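Local coordinates for protein dipeptide Epimerase (Enterococcus faecalis V583, PDB 3JVA) that belongs to the mandelate racemase/muconate lactonizing enzyme family of the enolase superfamily and holds a magnesium ion in its barrel domain, at residues Ile13-Thr18 / Phe323-Ala328; Ser28-Ile33 / Met293-Thr298. All blocks are in the same frame, centred on the assembly; numbering follows the deposited sequence.

Interaction 1 (Ile13-Thr18 / Phe323-Ala328); sequences IKLKET and FGLETA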
loop_
_atom_site.group_PDB
_atom_site.type_symbol
_atom_site.label_atom_id
_atom_site.label_comp_id
_atom_site.label_asym_id
_atom_site.label_seq_id
_atom_site.Cartn_x
_atom_site.Cartn_y
_atom_site.Cartn_z
ATOM N N ILE B 13 45.634 -25.094 4.645
ATOM C CA ILE B 13 45.443 -26.501 4.329
ATOM C C ILE B 13 45.209 -26.651 2.835
ATOM O O ILE B 13 44.288 -26.055 2.282
ATOM C CB ILE B 13 44.221 -27.069 5.101
ATOM C CG1 ILE B 13 44.443 -26.952 6.617
ATOM C CG2 ILE B 13 43.994 -28.521 4.722
ATOM C CD1 ILE B 13 45.485 -27.921 7.175
ATOM N N LYS B 14 46.046 -27.447 2.183
ATOM C CA LYS B 14 45.910 -27.657 0.748
ATOM C C LYS B 14 44.578 -28.325 0.422
ATOM O O LYS B 14 44.100 -29.182 1.176
ATOM C CB LYS B 14 47.063 -28.520 0.230
ATOM C CG LYS B 14 47.138 -28.584 -1.283
ATOM C CD LYS B 14 48.347 -29.373 -1.752
ATOM C CE LYS B 14 48.521 -29.239 -3.254
ATOM N NZ LYS B 14 48.657 -27.806 -3.631
ATOM N N LEU B 15 43.979 -27.923 -0.697
ATOM C CA LEU B 15 42.708 -28.482 -1.143
ATOM C C LEU B 15 42.960 -29.623 -2.128
ATOM O O LEU B 15 43.885 -29.552 -2.938
ATOM C CB LEU B 15 41.867 -27.411 -1.845
ATOM C CG LEU B 15 41.420 -26.168 -1.067
ATOM C CD1 LEU B 15 40.745 -25.190 -2.032
ATOM C CD2 LEU B 15 40.464 -26.562 0.051
ATOM N N LYS B 16 42.136 -30.665 -2.059
ATOM C CA LYS B 16 42.269 -31.801 -2.971
ATOM C C LYS B 16 41.996 -31.342 -4.401
ATOM O O LYS B 16 42.626 -31.815 -5.348
ATOM C CB LYS B 16 41.286 -32.917 -2.597
ATOM C CG LYS B 16 41.611 -33.637 -1.297
ATOM C CD LYS B 16 40.545 -34.666 -0.959
ATOM C CE LYS B 16 40.849 -35.382 0.342
ATOM N NZ LYS B 16 39.754 -36.329 0.712
ATOM N N GLU B 17 41.053 -30.415 -4.551
ATOM C CA GLU B 17 40.703 -29.876 -5.863
ATOM C C GLU B 17 40.671 -28.356 -5.791
ATOM O O GLU B 17 40.058 -27.785 -4.895
ATOM C CB GLU B 17 39.327 -30.389 -6.313
ATOM C CG GLU B 17 39.224 -31.906 -6.443
ATOM C CD GLU B 17 37.877 -32.361 -6.998
ATOM O OE1 GLU B 17 37.650 -33.587 -7.071
ATOM O OE2 GLU B 17 37.047 -31.498 -7.363
ATOM N N THR B 18 41.335 -27.704 -6.738
ATOM C CA THR B 18 41.368 -26.250 -6.767
ATOM C C THR B 18 39.976 -25.693 -7.040
ATOM O O THR B 18 39.204 -26.271 -7.802
ATOM C CB THR B 18 42.338 -25.735 -7.848
ATOM O OG1 THR B 18 41.938 -26.239 -9.128
ATOM C CG2 THR B 18 43.757 -26.190 -7.544
ATOM N N PHE B 323 35.774 -32.639 3.557
ATOM C CA PHE B 323 35.975 -33.682 2.552
ATOM C C PHE B 323 36.981 -33.295 1.476
ATOM O O PHE B 323 37.509 -34.161 0.777
ATOM C CB PHE B 323 34.649 -34.046 1.870
ATOM C CG PHE B 323 33.522 -34.322 2.821
ATOM C CD1 PHE B 323 33.761 -34.828 4.093
ATOM C CD2 PHE B 323 32.206 -34.099 2.427
ATOM C CE1 PHE B 323 32.706 -35.107 4.961
ATOM C CE2 PHE B 323 31.144 -34.375 3.285
ATOM C CZ PHE B 323 31.392 -34.879 4.550
ATOM N N GLY B 324 37.239 -31.998 1.333
ATOM C CA GLY B 324 38.180 -31.547 0.323
ATOM C C GLY B 324 39.527 -31.091 0.853
ATOM O O GLY B 324 40.305 -30.480 0.117
ATOM N N LEU B 325 39.808 -31.383 2.119
ATOM C CA LEU B 325 41.074 -30.986 2.739
ATOM C C LEU B 325 42.124 -32.095 2.626
ATOM O O LEU B 325 41.812 -33.268 2.819
ATOM C CB LEU B 325 40.848 -30.664 4.220
ATOM C CG LEU B 325 39.829 -29.574 4.575
ATOM C CD1 LEU B 325 39.775 -29.410 6.087
ATOM C CD2 LEU B 325 40.215 -28.260 3.908
ATOM N N GLU B 326 43.365 -31.724 2.324
ATOM C CA GLU B 326 44.438 -32.714 2.208
ATOM C C GLU B 326 44.849 -33.270 3.562
ATOM O O GLU B 326 45.344 -34.392 3.657
ATOM C CB GLU B 326 45.654 -32.109 1.506
ATOM C CG GLU B 326 45.508 -32.031 -0.001
ATOM C CD GLU B 326 45.495 -33.398 -0.666
ATOM O OE1 GLU B 326 45.346 -33.448 -1.905
ATOM O OE2 GLU B 326 45.640 -34.421 0.041
ATOM N N THR B 327 44.653 -32.483 4.613
ATOM C CA THR B 327 44.990 -32.932 5.955
ATOM C C THR B 327 44.170 -32.130 6.965
ATOM O O THR B 327 43.670 -31.053 6.641
ATOM C CB THR B 327 46.513 -32.782 6.226
ATOM O OG1 THR B 327 46.864 -33.536 7.392
ATOM C CG2 THR B 327 46.890 -31.320 6.426
ATOM N N ALA B 328 44.014 -32.667 8.171
ATOM C CA ALA B 328 43.229 -32.004 9.209
ATOM C C ALA B 328 44.056 -31.011 10.017
ATOM O O ALA B 328 45.135 -31.341 10.508
ATOM C CB ALA B 328 42.624 -33.039 10.138
HETATM O O HOH W 1 45.934 -31.577 -3.589
HETATM O O HOH W 2 39.638 -34.848 3.176
HETATM O O HOH W 3 38.948 -29.847 -2.514
#
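K14 and K16, near the corner of strand 3-21 in the N-terminal capping domain, each bond through the backbone to the loop 323-328 of the TIM-barrel-like domain. E326 N gives a hydrogen bond to K14 O (2.9 Å) and K16 N one to G324 O (2.8 Å). Together they bracket a single beta bridge, L15 with L325. On one flank K16 runs extended beyond CG across the loop, its methylenes covering G324. Its ammonium reaches F323 O from above the carbonyl plane (NZ to O 3.1 Å) and also donates to a water that bonds L325 O. A long, flexible lysine suits this exposed place: it covers the backbone and still delivers a charge to the carbonyl. E326 lies beside K14, both side chains pointing the same way, so that aliphatic parts meet, K14 CB to E326 CG at 3.8 Å. The E326 chain bends at chi2 (-68°), and OE1 accepts a hydrogen bond from a water that also donates to L15 O. The flank carrying I13 and L325 is largely apolar, though I13 CG2 also lies 3.2 Å from T327 O. I13, with CG2 anti to its backbone N, crosses L325 at about a right angle, and that methyl rests 3.8 Å from L325 CB. The other branch of I13 ends with CD1 against the methyl CG2 of T327, also at 3.8 Å.

Interaction 2 (Ser28-Ile33 / Met293-Thr298); sequences SADSAI and MAEETT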
loop_
_atom_site.group_PDB
_atom_site.type_symbol
_atom_site.label_atom_id
_atom_site.label_comp_id
_atom_site.label_asym_id
_atom_site.label_seq_id
_atom_site.Cartn_x
_atom_site.Cartn_y
_atom_site.Cartn_z
ATOM N N SER B 28 44.196 -23.569 -1.714
ATOM C CA SER B 28 44.448 -23.805 -0.299
ATOM C C SER B 28 43.387 -23.097 0.535
ATOM O O SER B 28 42.909 -22.027 0.160
ATOM C CB SER B 28 45.839 -23.282 0.078
ATOM O OG SER B 28 46.145 -23.543 1.438
ATOM N N ALA B 29 43.005 -23.709 1.651
ATOM C CA ALA B 29 42.027 -23.112 2.549
ATOM C C ALA B 29 42.839 -22.405 3.622
ATOM O O ALA B 29 43.376 -23.044 4.526
ATOM C CB ALA B 29 41.156 -24.183 3.170
ATOM N N ASP B 30 42.944 -21.087 3.507
ATOM C CA ASP B 30 43.716 -20.309 4.463
ATOM C C ASP B 30 42.780 -19.535 5.382
ATOM O O ASP B 30 42.107 -18.595 4.955
ATOM C CB ASP B 30 44.664 -19.368 3.714
ATOM C CG ASP B 30 45.583 -20.114 2.749
ATOM O OD1 ASP B 30 45.766 -21.339 2.928
ATOM O OD2 ASP B 30 46.128 -19.486 1.818
ATOM N N SER B 31 42.741 -19.938 6.649
ATOM C CA SER B 31 41.861 -19.306 7.622
ATOM C C SER B 31 42.559 -18.933 8.919
ATOM O O SER B 31 43.744 -19.207 9.116
ATOM C CB SER B 31 40.705 -20.247 7.954
ATOM O OG SER B 31 41.204 -21.478 8.462
ATOM N N ALA B 32 41.797 -18.309 9.806
ATOM C CA ALA B 32 42.308 -17.912 11.104
ATOM C C ALA B 32 41.739 -18.888 12.121
ATOM O O ALA B 32 40.548 -19.195 12.086
ATOM C CB ALA B 32 41.859 -16.484 11.426
ATOM N N ILE B 33 42.591 -19.408 12.998
ATOM C CA ILE B 33 42.132 -20.315 14.036
ATOM C C ILE B 33 42.435 -19.667 15.377
ATOM O O ILE B 33 43.559 -19.233 15.628
ATOM C CB ILE B 33 42.817 -21.707 13.945
ATOM C CG1 ILE B 33 42.292 -22.451 12.714
ATOM C CG2 ILE B 33 42.532 -22.515 15.207
ATOM C CD1 ILE B 33 42.842 -23.858 12.538
ATOM N N MET B 293 32.093 -21.869 3.828
ATOM C CA MET B 293 32.948 -21.097 2.930
ATOM C C MET B 293 33.961 -22.035 2.285
ATOM O O MET B 293 34.235 -23.117 2.802
ATOM C CB MET B 293 33.718 -20.023 3.709
ATOM C CG MET B 293 32.870 -19.143 4.599
ATOM S SD MET B 293 31.631 -18.228 3.683
ATOM C CE MET B 293 32.661 -17.045 2.841
ATOM N N ALA B 294 34.515 -21.604 1.156
ATOM C CA ALA B 294 35.516 -22.384 0.446
ATOM C C ALA B 294 36.783 -22.441 1.289
ATOM O O ALA B 294 37.569 -23.391 1.192
ATOM C CB ALA B 294 35.821 -21.734 -0.911
ATOM N N GLU B 295 36.973 -21.433 2.135
ATOM C CA GLU B 295 38.169 -21.378 2.962
ATOM C C GLU B 295 38.020 -21.631 4.461
ATOM O O GLU B 295 38.761 -21.057 5.261
ATOM C CB GLU B 295 38.911 -20.056 2.722
ATOM C CG GLU B 295 39.326 -19.881 1.263
ATOM C CD GLU B 295 40.604 -19.081 1.087
ATOM O OE1 GLU B 295 41.683 -19.578 1.492
ATOM O OE2 GLU B 295 40.530 -17.960 0.540
ATOM N N GLU B 296 37.056 -22.459 4.857
ATOM C CA GLU B 296 36.956 -22.795 6.271
ATOM C C GLU B 296 37.241 -24.286 6.388
ATOM O O GLU B 296 37.266 -25.005 5.382
ATOM C CB GLU B 296 35.600 -22.424 6.887
ATOM C CG GLU B 296 34.372 -23.102 6.349
ATOM C CD GLU B 296 33.136 -22.596 7.074
ATOM O OE1 GLU B 296 33.007 -22.867 8.289
ATOM O OE2 GLU B 296 32.310 -21.911 6.439
ATOM N N THR B 297 37.458 -24.754 7.606
ATOM C CA THR B 297 37.817 -26.144 7.789
ATOM C C THR B 297 37.099 -26.838 8.940
ATOM O O THR B 297 35.947 -26.537 9.237
ATOM C CB THR B 297 39.352 -26.253 7.961
ATOM O OG1 THR B 297 39.770 -25.479 9.096
ATOM C CG2 THR B 297 40.055 -25.690 6.724
ATOM N N THR B 298 37.795 -27.767 9.582
ATOM C CA THR B 298 37.221 -28.555 10.663
ATOM C C THR B 298 36.439 -27.808 11.741
ATOM O O THR B 298 35.308 -28.178 12.058
ATOM C CB THR B 298 38.313 -29.401 11.338
ATOM O OG1 THR B 298 39.018 -30.141 10.331
ATOM C CG2 THR B 298 37.695 -30.366 12.335
#
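A29 and E295 bring their backbones to a CA-CA distance of 4.2 Å, where strand 29-38 passes the loop 293-298. The touching parts run 64° apart, and no backbone-to-backbone hydrogen bond joins them. A type I turn from M293 to E296 shapes the loop. The small A29 suits the close passage: its CB fits against the CG2 methyl of T297, 4.0 Å away. The polar link comes from E295, whose chain bends at chi2 (-149°) and reaches back to the strand. Its OE1 accepts from D30 N at 2.8 Å in a nearly straight bond (173°), met on the anti side of the carboxylate. The same oxygen lies 3.0 Å from S28 O, a pair of acceptors with no bond between them. D30 OD2 is 4.5 Å from E295 OE1, a like-charge proximity that may raise the proton affinity of either acid. D30 OD1 accepts from S28 OG on its syn side, which helps fix the carboxylate. Further along, S31 CB packs 3.4 Å from E295 O, a buried carbonyl with no partner in the model, while S31 OG and T297 OG1 both bond E47 OE2. Here a strand of the capping domain meets the loop between a barrel strand, 287-290, and its following helix, a domain interface characteristic of the enolase superfamily.

Interactions 1 and 2 lie with their centres 10 Å apart on the same side of the chain's centre. Each joins the N-terminal domain to the barrel domain, and their N-terminal segments belong to neighbouring antiparallel strands, 3-21 and 29-38. Along the chain the order is 13-18, 28-33, 293-298, 323-328, so interaction 2 falls within the span that interaction 1 encloses. The contacts touch directly: I13 O probably accepts from A29 N, 2.7 Å away, and L325 CD1 packs on T297 CB. Two successive barrel loops, after strands 287-290 and 314-317, thus meet these two neighbouring strands of the capping sheet and tie together distant parts of the chain.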